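Local coordinates for enoyl-CoA hydratase, EchA12_1 (Mycobacterium marinum M, PDB 3QRE), which probably adds water to the double bond of enoyl-CoA thioesters in fatty acid metabolism, as other members of the crotonase-like family do, at residues W180-L185 with L192-S197; A135-P140 with T147-C152. All coordinates share one frame; numbering follows the deposited sequence.

Reading from the N terminus, contact 2 comes first: strand 133-137 runs out into a turn, and helix 144-151 folds back so that residues 147-152 lie against the strand they left. The chain then adds the neighbouring parallel strand 154-158, passes strand 162-164 and the short helix 169-173, and enters helix 178-185. Contact 1 closes next, where helix 188-197 packs against that helix after a short connection. The two closures follow in series, neither nested nor crossed. They nevertheless meet in space, since Ile-181 and Leu-182 of contact 1 rest on Met-151 and Leu-150 of contact 2. Helix 144-151 thus lies between the central sheet and helix 178-185, on which helix 188-197 packs; the pair reaches the trimer interfaces.

Contact 1: W180-L185 with L192-S197; sequences WILPRL and LDLLLS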
ATOM      1  N   TRP A 180      -1.622  14.054   4.614  1.00 27.96           N
ATOM      2  CA  TRP A 180      -1.210  13.832   3.234  1.00 27.73           C
ATOM      3  C   TRP A 180      -0.244  12.628   3.142  1.00 27.46           C
ATOM      4  O   TRP A 180      -0.557  11.629   2.476  1.00 27.53           O
ATOM      5  CB  TRP A 180      -0.546  15.107   2.701  1.00 27.66           C
ATOM      6  CG  TRP A 180      -0.059  15.030   1.294  1.00 28.52           C
ATOM      7  CD1 TRP A 180      -0.834  15.074   0.155  1.00 29.75           C
ATOM      8  CD2 TRP A 180       1.313  14.941   0.840  1.00 27.65           C
ATOM      9  NE1 TRP A 180      -0.028  15.007  -0.962  1.00 30.10           N
ATOM     10  CE2 TRP A 180       1.286  14.932  -0.576  1.00 28.56           C
ATOM     11  CE3 TRP A 180       2.550  14.862   1.489  1.00 27.96           C
ATOM     12  CZ2 TRP A 180       2.450  14.853  -1.353  1.00 26.61           C
ATOM     13  CZ3 TRP A 180       3.716  14.784   0.707  1.00 27.66           C
ATOM     14  CH2 TRP A 180       3.649  14.793  -0.693  1.00 26.73           C
ATOM     15  N   ILE A 181       0.914  12.714   3.812  1.00 26.18           N
ATOM     16  CA  ILE A 181       1.944  11.681   3.681  1.00 25.50           C
ATOM     17  C   ILE A 181       1.550  10.310   4.257  1.00 25.81           C
ATOM     18  O   ILE A 181       1.762   9.275   3.622  1.00 26.52           O
ATOM     19  CB  ILE A 181       3.344  12.187   4.232  1.00 25.87           C
ATOM     20  CG1 ILE A 181       4.495  11.255   3.782  1.00 24.30           C
ATOM     21  CG2 ILE A 181       3.308  12.497   5.771  1.00 25.05           C
ATOM     22  CD1 ILE A 181       4.571  11.137   2.222  1.00 24.39           C
ATOM     23  N   LEU A 182       0.953  10.280   5.447  1.00 26.15           N
ATOM     24  CA  LEU A 182       0.628   9.006   6.101  1.00 25.74           C
ATOM     25  C   LEU A 182      -0.189   8.038   5.250  1.00 26.60           C
ATOM     26  O   LEU A 182       0.257   6.892   5.054  1.00 27.09           O
ATOM     27  CB  LEU A 182      -0.029   9.214   7.472  1.00 25.64           C
ATOM     28  CG  LEU A 182      -0.139   7.981   8.388  1.00 25.86           C
ATOM     29  CD1 LEU A 182       1.187   7.164   8.414  1.00 19.77           C
ATOM     30  CD2 LEU A 182      -0.601   8.388   9.816  1.00 21.97           C
ATOM     31  N   PRO A 183      -1.385   8.462   4.751  1.00 26.64           N
ATOM     32  CA  PRO A 183      -2.110   7.476   3.953  1.00 27.30           C
ATOM     33  C   PRO A 183      -1.410   7.116   2.625  1.00 27.80           C
ATOM     34  O   PRO A 183      -1.562   5.985   2.143  1.00 27.83           O
ATOM     35  CB  PRO A 183      -3.496   8.126   3.721  1.00 27.73           C
ATOM     36  CG  PRO A 183      -3.288   9.574   3.909  1.00 27.27           C
ATOM     37  CD  PRO A 183      -2.132   9.730   4.875  1.00 26.96           C
ATOM     38  N   ARG A 184      -0.635   8.048   2.064  1.00 27.65           N
ATOM     39  CA  ARG A 184       0.130   7.767   0.830  1.00 28.26           C
ATOM     40  C   ARG A 184       1.200   6.710   1.005  1.00 28.19           C
ATOM     41  O   ARG A 184       1.410   5.889   0.099  1.00 28.57           O
ATOM     42  CB  ARG A 184       0.705   9.053   0.212  1.00 27.97           C
ATOM     43  CG  ARG A 184      -0.329   9.701  -0.732  1.00 29.89           C
ATOM     44  CD  ARG A 184      -0.035  11.159  -0.979  1.00 35.51           C
ATOM     45  NE  ARG A 184      -1.097  11.802  -1.759  1.00 39.88           N
ATOM     46  CZ  ARG A 184      -2.287  12.156  -1.267  1.00 42.82           C
ATOM     47  NH1 ARG A 184      -3.171  12.714  -2.070  1.00 43.36           N
ATOM     48  NH2 ARG A 184      -2.598  11.949   0.029  1.00 43.10           N
ATOM     49  N   LEU A 185       1.853   6.715   2.171  1.00 27.52           N
ATOM     50  CA  LEU A 185       2.872   5.706   2.503  1.00 27.69           C
ATOM     51  C   LEU A 185       2.292   4.386   2.972  1.00 28.28           C
ATOM     52  O   LEU A 185       2.970   3.340   2.870  1.00 28.56           O
ATOM     53  CB  LEU A 185       3.874   6.217   3.559  1.00 27.04           C
ATOM     54  CG  LEU A 185       4.844   7.330   3.133  1.00 27.36           C
ATOM     55  CD1 LEU A 185       5.920   7.589   4.202  1.00 26.55           C
ATOM     56  CD2 LEU A 185       5.491   6.974   1.791  1.00 24.87           C
ATOM     57  N   LEU A 192      -6.246   6.275   9.282  1.00 26.39           N
ATOM     58  CA  LEU A 192      -7.394   6.471  10.192  1.00 28.00           C
ATOM     59  C   LEU A 192      -7.153   5.874  11.579  1.00 28.04           C
ATOM     60  O   LEU A 192      -7.415   6.524  12.599  1.00 28.34           O
ATOM     61  CB  LEU A 192      -8.731   5.968   9.595  1.00 28.66           C
ATOM     62  CG  LEU A 192      -9.223   6.845   8.433  1.00 29.18           C
ATOM     63  CD1 LEU A 192     -10.105   6.049   7.487  1.00 29.49           C
ATOM     64  CD2 LEU A 192      -9.927   8.119   8.934  1.00 28.77           C
ATOM     65  N   ASP A 193      -6.653   4.649  11.606  1.00 27.67           N
ATOM     66  CA  ASP A 193      -6.332   3.987  12.862  1.00 28.79           C
ATOM     67  C   ASP A 193      -5.337   4.821  13.727  1.00 28.33           C
ATOM     68  O   ASP A 193      -5.623   5.135  14.878  1.00 28.32           O
ATOM     69  CB  ASP A 193      -5.795   2.559  12.584  1.00 28.56           C
ATOM     70  CG  ASP A 193      -5.214   1.888  13.827  1.00 30.89           C
ATOM     71  OD1 ASP A 193      -5.619   2.241  14.972  1.00 32.07           O
ATOM     72  OD2 ASP A 193      -4.357   1.001  13.663  1.00 31.34           O
ATOM     73  N   LEU A 194      -4.177   5.157  13.159  1.00 27.79           N
ATOM     74  CA  LEU A 194      -3.107   5.874  13.871  1.00 27.28           C
ATOM     75  C   LEU A 194      -3.519   7.272  14.320  1.00 27.08           C
ATOM     76  O   LEU A 194      -3.191   7.678  15.434  1.00 26.97           O
ATOM     77  CB  LEU A 194      -1.817   5.919  13.023  1.00 25.92           C
ATOM     78  CG  LEU A 194      -1.228   4.526  12.729  1.00 27.34           C
ATOM     79  CD1 LEU A 194       0.048   4.590  11.876  1.00 25.04           C
ATOM     80  CD2 LEU A 194      -0.974   3.714  14.025  1.00 27.98           C
ATOM     81  N   LEU A 195      -4.248   7.995  13.463  1.00 27.01           N
ATOM     82  CA  LEU A 195      -4.693   9.359  13.780  1.00 26.90           C
ATOM     83  C   LEU A 195      -5.812   9.422  14.802  1.00 27.84           C
ATOM     84  O   LEU A 195      -5.735  10.221  15.750  1.00 28.81           O
ATOM     85  CB  LEU A 195      -5.057  10.150  12.516  1.00 26.07           C
ATOM     86  CG  LEU A 195      -3.807  10.425  11.662  1.00 26.28           C
ATOM     87  CD1 LEU A 195      -4.201  10.891  10.253  1.00 23.90           C
ATOM     88  CD2 LEU A 195      -2.796  11.407  12.349  1.00 22.55           C
ATOM     89  N   LEU A 196      -6.850   8.605  14.610  1.00 28.30           N
ATOM     90  CA  LEU A 196      -8.011   8.581  15.517  1.00 29.32           C
ATOM     91  C   LEU A 196      -7.670   8.004  16.888  1.00 29.92           C
ATOM     92  O   LEU A 196      -8.237   8.433  17.880  1.00 29.87           O
ATOM     93  CB  LEU A 196      -9.159   7.755  14.933  1.00 29.68           C
ATOM     94  CG  LEU A 196      -9.915   8.226  13.687  1.00 30.53           C
ATOM     95  CD1 LEU A 196     -10.686   7.052  13.061  1.00 27.97           C
ATOM     96  CD2 LEU A 196     -10.857   9.425  14.003  1.00 29.89           C
ATOM     97  N   SER A 197      -6.772   7.014  16.934  1.00 30.16           N
ATOM     98  CA  SER A 197      -6.360   6.406  18.210  1.00 31.16           C
ATOM     99  C   SER A 197      -5.242   7.199  18.884  1.00 31.24           C
ATOM    100  O   SER A 197      -5.173   7.255  20.115  1.00 32.32           O
ATOM    101  CB  SER A 197      -5.907   4.955  18.053  1.00 30.23           C
ATOM    102  OG  SER A 197      -4.681   4.879  17.331  1.00 31.37           O
TER
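While Leu-182 reaches over to Leu-194 and Leu-195, the flat groups of helix 178-185, the Trp-180 indole and the Arg-184 guanidinium, lie on each other away from the second helix. Trp-180 CD1 sits over the centre of the guanidinium, 3.5 Å above its plane, while Arg-184 CD covers the same indole toward its rim. The two planes are roughly parallel. Arg-184 NH2 also donates to Trp-180 O (3.2 Å, 150° at the hydrogen), coming in tilted from the carbonyl plane, so face contact and bond together limit the rotation of the guanidinium. Phe-176 and His-124 meet the indole edge-to-face, and Trp-188 of the third subunit joins it at about 50°.

Between residues 180-185 and 192-197 the closest approaches are made by one methyl. With CG anti to the backbone N (chi1 -167°), Leu-182 points its side chain at the second helix, and CD2 lies 4.2 Å from Leu-194 CB and equally far from Leu-195 CG. It comes between neighbouring side chains of helix 188-197; the closest pair of CA atoms, those of Leu-182 and Leu-194, is 9.2 Å apart. Ala-191 and Trp-188 of the same chain extend the packing against Pro-183.

On the same helix, Asp-193 O receives Ser-197 OG at 2.6 Å and Ser-197 N from opposite faces of its plane. The Asp-193 carboxylate bridges to Arg-199 and to Lys-213 of the second subunit, partners that would probably keep it ionised.

Chemically, then, the helices are joined by undirected apolar contact, while the polar bonds named here stay within one helix or run to Arg-199 or the neighbouring subunit.

Contact 2: A135-P140 with T147-C152; sequences AAINGP and TQALMC
Ala-135 and Ile-137, two residues apart on one strand and both directed at the helix, make the first shell. The methyl of Ala-135 meets Cys-152 twice: its CB lies 4.0 Å from Cys-152 SG and 4.1 Å from Cys-152 CB. Ile-137 reaches farther, and CD1 touches Ala-149 CB at 3.9 Å. Its CG1 stands anti to the carbonyl carbon (chi1 -52°) and the chain beyond is extended (chi2 171°), which carries the end methyl to the small Ala-149 side chain. A short residue faces a short one where the backbones come closest, with CA of Ala-135 and CA of Ala-149 6.1 Å apart.

The second shell sets these groups in place. Cys-152 N donates to Ala-149 O at 3.1 Å, tying the cysteine back to the residue that Ile-137 touches. Arg-155 NH1 bonds both Ala-149 O and Cys-152 O, while Ala-135 and Ile-137 are paired through their backbones with strand 154-158.

Farther out, strand, helix and strand form a beta-alpha-beta crossover of the crotonase-like fold. In enoyl-CoA hydratases a peptide N-H at the start of the corresponding helix contributes to the oxyanion hole. Here the contact lies near the opposite end of the helix: buried methyls and the sulfur of Cys-152 pack the two segments by apolar contact, and the carbonyls of Ala-149 and Cys-152 are bonded by Arg-155.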
ATOM      1  N   ALA A 135      16.428   9.094   7.053  1.00 28.29           N
ATOM      2  CA  ALA A 135      16.194   9.246   8.476  1.00 28.69           C
ATOM      3  C   ALA A 135      16.676   8.032   9.251  1.00 29.65           C
ATOM      4  O   ALA A 135      16.363   6.874   8.902  1.00 30.55           O
ATOM      5  CB  ALA A 135      14.704   9.521   8.771  1.00 28.92           C
ATOM      6  N   ALA A 136      17.447   8.299  10.304  1.00 29.46           N
ATOM      7  CA  ALA A 136      17.863   7.276  11.232  1.00 29.41           C
ATOM      8  C   ALA A 136      17.176   7.556  12.550  1.00 29.38           C
ATOM      9  O   ALA A 136      17.614   8.402  13.309  1.00 30.15           O
ATOM     10  CB  ALA A 136      19.353   7.306  11.396  1.00 30.54           C
ATOM     11  N   ILE A 137      16.095   6.831  12.814  1.00 29.68           N
ATOM     12  CA  ILE A 137      15.182   7.115  13.918  1.00 28.92           C
ATOM     13  C   ILE A 137      15.649   6.391  15.171  1.00 30.50           C
ATOM     14  O   ILE A 137      15.337   5.220  15.384  1.00 30.61           O
ATOM     15  CB  ILE A 137      13.725   6.757  13.537  1.00 27.96           C
ATOM     16  CG1 ILE A 137      13.367   7.431  12.185  1.00 27.84           C
ATOM     17  CG2 ILE A 137      12.754   7.202  14.626  1.00 24.97           C
ATOM     18  CD1 ILE A 137      12.029   7.017  11.552  1.00 22.54           C
ATOM     19  N   ASN A 138      16.396   7.122  15.996  1.00 32.09           N
ATOM     20  CA  ASN A 138      17.081   6.600  17.208  1.00 34.27           C
ATOM     21  C   ASN A 138      16.206   6.382  18.434  1.00 34.84           C
ATOM     22  O   ASN A 138      16.647   5.745  19.390  1.00 36.47           O
ATOM     23  CB  ASN A 138      18.233   7.546  17.606  1.00 34.14           C
ATOM     24  CG  ASN A 138      17.782   9.005  17.679  1.00 35.19           C
ATOM     25  OD1 ASN A 138      17.471   9.620  16.650  1.00 33.99           O
ATOM     26  ND2 ASN A 138      17.730   9.559  18.893  1.00 36.29           N
ATOM     27  N   GLY A 139      14.989   6.922  18.419  1.00 34.75           N
ATOM     28  CA  GLY A 139      14.120   6.951  19.609  1.00 34.98           C
ATOM     29  C   GLY A 139      12.839   7.713  19.289  1.00 34.70           C
ATOM     30  O   GLY A 139      12.562   7.956  18.093  1.00 33.60           O
ATOM     31  N   PRO A 140      12.062   8.106  20.341  1.00 34.54           N
ATOM     32  CA  PRO A 140      10.745   8.744  20.171  1.00 34.10           C
ATOM     33  C   PRO A 140      10.540   9.618  18.911  1.00 32.86           C
ATOM     34  O   PRO A 140      11.235  10.610  18.694  1.00 32.63           O
ATOM     35  CB  PRO A 140      10.557   9.520  21.492  1.00 34.95           C
ATOM     36  CG  PRO A 140      11.345   8.658  22.543  1.00 35.15           C
ATOM     37  CD  PRO A 140      12.291   7.749  21.764  1.00 35.47           C
ATOM     38  N   THR A 147       5.888  13.358  11.112  1.00 28.47           N
ATOM     39  CA  THR A 147       5.732  14.001   9.811  1.00 28.97           C
ATOM     40  C   THR A 147       7.075  14.216   9.106  1.00 28.81           C
ATOM     41  O   THR A 147       7.228  13.811   7.943  1.00 29.26           O
ATOM     42  CB  THR A 147       4.916  15.289   9.917  1.00 29.28           C
ATOM     43  OG1 THR A 147       3.687  14.974  10.563  1.00 29.19           O
ATOM     44  CG2 THR A 147       4.606  15.857   8.535  1.00 28.61           C
ATOM     45  N   GLN A 148       8.050  14.808   9.799  1.00 28.94           N
ATOM     46  CA  GLN A 148       9.360  15.018   9.196  1.00 29.74           C
ATOM     47  C   GLN A 148      10.070  13.723   8.770  1.00 28.33           C
ATOM     48  O   GLN A 148      10.699  13.706   7.712  1.00 28.45           O
ATOM     49  CB  GLN A 148      10.300  15.823  10.099  1.00 31.13           C
ATOM     50  CG  GLN A 148      10.357  17.314   9.751  1.00 36.79           C
ATOM     51  CD  GLN A 148      10.851  17.652   8.319  1.00 40.00           C
ATOM     52  OE1 GLN A 148      11.247  16.794   7.495  1.00 40.54           O
ATOM     53  NE2 GLN A 148      10.805  18.931   8.026  1.00 42.58           N
ATOM     54  N   ALA A 149       9.991  12.680   9.605  1.00 26.33           N
ATOM     55  CA  ALA A 149      10.582  11.374   9.293  1.00 25.42           C
ATOM     56  C   ALA A 149       9.971  10.835   8.026  1.00 24.65           C
ATOM     57  O   ALA A 149      10.695  10.410   7.135  1.00 23.46           O
ATOM     58  CB  ALA A 149      10.396  10.373  10.452  1.00 24.83           C
ATOM     59  N   LEU A 150       8.635  10.919   7.925  1.00 24.05           N
ATOM     60  CA  LEU A 150       7.913  10.354   6.782  1.00 23.41           C
ATOM     61  C   LEU A 150       8.124  11.124   5.497  1.00 24.27           C
ATOM     62  O   LEU A 150       7.906  10.568   4.419  1.00 24.72           O
ATOM     63  CB  LEU A 150       6.415  10.240   7.086  1.00 22.94           C
ATOM     64  CG  LEU A 150       5.978   9.330   8.243  1.00 22.02           C
ATOM     65  CD1 LEU A 150       4.466   9.195   8.232  1.00 20.02           C
ATOM     66  CD2 LEU A 150       6.641   7.938   8.182  1.00 18.94           C
ATOM     67  N   MET A 151       8.560  12.387   5.599  1.00 24.85           N
ATOM     68  CA  MET A 151       8.895  13.192   4.398  1.00 25.73           C
ATOM     69  C   MET A 151      10.248  12.774   3.797  1.00 26.28           C
ATOM     70  O   MET A 151      10.550  13.057   2.611  1.00 26.40           O
ATOM     71  CB  MET A 151       8.880  14.722   4.678  1.00 25.53           C
ATOM     72  CG  MET A 151       7.515  15.270   5.022  1.00 24.52           C
ATOM     73  SD  MET A 151       6.239  14.912   3.746  1.00 26.09           S
ATOM     74  CE  MET A 151       4.823  15.599   4.662  1.00 24.48           C
ATOM     75  N   CYS A 152      11.051  12.101   4.612  1.00 25.61           N
ATOM     76  CA  CYS A 152      12.336  11.617   4.154  1.00 26.55           C
ATOM     77  C   CYS A 152      12.180  10.493   3.125  1.00 26.65           C
ATOM     78  O   CYS A 152      11.144   9.847   3.038  1.00 26.97           O
ATOM     79  CB  CYS A 152      13.209  11.180   5.349  1.00 26.36           C
ATOM     80  SG  CYS A 152      13.597  12.558   6.457  1.00 26.24           S
TER